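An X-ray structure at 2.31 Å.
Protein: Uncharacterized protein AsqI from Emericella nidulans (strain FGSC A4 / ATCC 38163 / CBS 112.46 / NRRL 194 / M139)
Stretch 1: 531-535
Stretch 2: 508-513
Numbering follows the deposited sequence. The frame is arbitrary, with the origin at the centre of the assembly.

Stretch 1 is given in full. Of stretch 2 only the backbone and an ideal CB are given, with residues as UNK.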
# COMPACT_ATOMS: atom_id res chain seq x y z
N ASP A 531 -3.25 -23.69 -31.07
CA ASP A 531 -2.47 -24.12 -32.23
C ASP A 531 -1.18 -23.31 -32.37
O ASP A 531 -0.38 -23.56 -33.27
CB ASP A 531 -3.32 -24.02 -33.51
CG ASP A 531 -4.45 -25.05 -33.57
OD1 ASP A 531 -4.28 -26.16 -33.00
OD2 ASP A 531 -5.51 -24.76 -34.17
N SER A 532 -0.98 -22.35 -31.48
CA SER A 532 0.15 -21.44 -31.54
C SER A 532 1.51 -22.14 -31.64
O SER A 532 1.80 -23.06 -30.88
CB SER A 532 0.15 -20.53 -30.32
OG SER A 532 1.33 -19.75 -30.27
N SER A 533 2.34 -21.69 -32.58
CA SER A 533 3.69 -22.26 -32.74
C SER A 533 4.56 -22.06 -31.49
O SER A 533 5.57 -22.74 -31.31
CB SER A 533 4.37 -21.62 -33.94
OG SER A 533 4.63 -20.26 -33.68
N VAL A 534 4.17 -21.11 -30.65
CA VAL A 534 4.92 -20.70 -29.46
C VAL A 534 4.56 -21.55 -28.23
O VAL A 534 5.33 -21.67 -27.28
CB VAL A 534 4.65 -19.19 -29.20
CG1 VAL A 534 5.00 -18.78 -27.78
CG2 VAL A 534 5.39 -18.34 -30.24
N ALA A 535 3.39 -22.17 -28.27
CA ALA A 535 2.79 -22.75 -27.08
C ALA A 535 3.16 -24.21 -26.83
O ALA A 535 3.31 -25.00 -27.75
CB ALA A 535 1.27 -22.62 -27.17
N UNK A 508 6.27 -9.45 -27.56
CA UNK A 508 6.08 -10.85 -27.18
C UNK A 508 5.55 -11.67 -28.37
O UNK A 508 4.51 -11.32 -28.95
CB UNK A 508 5.12 -10.95 -25.99
N UNK A 509 6.24 -12.76 -28.73
CA UNK A 509 5.81 -13.58 -29.85
C UNK A 509 4.62 -14.44 -29.45
O UNK A 509 4.65 -15.11 -28.43
CB UNK A 509 6.96 -14.46 -30.35
N UNK A 510 3.58 -14.43 -30.28
CA UNK A 510 2.34 -15.13 -29.96
C UNK A 510 2.03 -16.23 -30.97
O UNK A 510 1.30 -17.19 -30.66
CB UNK A 510 1.18 -14.14 -29.90
N UNK A 511 2.58 -16.11 -32.17
CA UNK A 511 2.29 -17.09 -33.21
C UNK A 511 3.11 -16.87 -34.46
O UNK A 511 3.58 -15.76 -34.74
CB UNK A 511 0.80 -17.06 -33.56
N UNK A 512 3.26 -17.95 -35.22
CA UNK A 512 3.91 -17.97 -36.53
C UNK A 512 3.17 -18.99 -37.38
O UNK A 512 3.11 -20.17 -37.01
CB UNK A 512 5.40 -18.31 -36.42
N UNK A 513 2.59 -18.57 -38.50
CA UNK A 513 1.74 -19.48 -39.26
C UNK A 513 1.87 -19.31 -40.76
O UNK A 513 1.84 -18.20 -41.30
CB UNK A 513 0.28 -19.28 -38.85

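Stretch 1 meets the strand 508-513 through a type I beta turn running from Ser532 to Ala535, closed by a hydrogen bond from Ala535 N to Ser532 O at 3.2 Å. Ser533 and Val534 point their CA-to-CB bonds toward the strand.

At position 508 the ideal CB has no atom of stretch 1 within 5.5 Å. The extended backbone (phi/psi -100/125) suits beta-branched residues, but stretch 1 makes no selection. The residue is Ile508, without contact here.

Position 509 has its CA-to-CB bond sideways, with the ideal CB 4.2 Å from Val534 CG2. An aliphatic chain could pack on that methyl, while a longer polar one could reach on toward the hydroxyl of Ser533. Glu509 combines both features. Extended through chi1 and chi2 (both t), it places CD 3.6 Å from Val534 CG2, and water 1 bridges the strand and the turn: it donates to Glu509 OE2 at 2.7 Å and is hydrogen-bonded to Ser533 OG, also at 2.7 Å.

At position 510 the CA-to-CB bond points away, so stretch 1 tolerates many side chains. What it uses is the backbone: Ser532 OG donates to the carbonyl O of residue 510 at 2.6 Å, a bond any residue type could supply. Ser532 OG also accepts from Val534 N at 3.2 Å, linking the turn to the strand. The residue is Met510, whose nearest side-chain approach is CB to Ser532 OG, 5.6 Å.

Position 511 lies at the closest register, its CA 5.1 Å from Ser532 CA. The ideal CB, set sideways, is 4.3 Å from Ser532 OG and 5.0 Å from Ser533 N, a backbone donor. Asp or Asn suits best; a Ser or Thr hydroxyl would fall short of Ser533 N. Asp511 (chi1 -150°, t) brings its end nearer, and Ser533 N donates to OD1 at 3.1 Å with an N-H...O angle of 170°, nearly linear. The same OD1 accepts from the N of residue 512 at 2.7 Å, at a more bent 132°.

For position 512 the ideal CB is 3.5 Å from Ser533 OG, while the CA-to-CB bond runs sideways. The hydroxyl touches the CB, and a chain can continue past it, so long polar or aliphatic residues would serve. Arg512 is found, its N 3.1 Å from Ser533 OG and its chi1 t; the closest side-chain approach is CB to Ser533 OG, 3.4 Å.

Position 513 has no stretch 1 atom within 5.5 Å of its ideal CB, so stretch 1 sets no preference. Ala513 occupies it, without contact.

Stretch 2, residues 508-513: IEMDRA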
# COMPACT_ATOMS: atom_id res chain seq x y z
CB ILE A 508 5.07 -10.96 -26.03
CG1 ILE A 508 5.59 -10.24 -24.78
CG2 ILE A 508 4.70 -12.40 -25.77
CD1 ILE A 508 4.54 -10.13 -23.68
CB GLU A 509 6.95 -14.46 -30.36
CG GLU A 509 6.63 -15.11 -31.74
CD GLU A 509 7.60 -16.21 -32.15
OE1 GLU A 509 8.58 -16.42 -31.41
OE2 GLU A 509 7.38 -16.87 -33.19
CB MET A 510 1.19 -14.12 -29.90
CG MET A 510 1.32 -13.12 -28.73
SD MET A 510 1.32 -13.96 -27.13
CE MET A 510 -0.42 -14.42 -27.04
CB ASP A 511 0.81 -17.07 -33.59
CG ASP A 511 0.31 -18.43 -34.06
OD1 ASP A 511 1.14 -19.35 -34.23
OD2 ASP A 511 -0.92 -18.57 -34.24
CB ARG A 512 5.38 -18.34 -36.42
CG ARG A 512 6.18 -17.99 -37.64
CD ARG A 512 7.35 -18.93 -37.84
NE ARG A 512 8.22 -19.00 -36.66
CZ ARG A 512 8.64 -20.13 -36.11
NH1 ARG A 512 8.26 -21.30 -36.61
NH2 ARG A 512 9.43 -20.10 -35.05
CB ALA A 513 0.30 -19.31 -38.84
O HOH W 1 7.19 -19.55 -33.31
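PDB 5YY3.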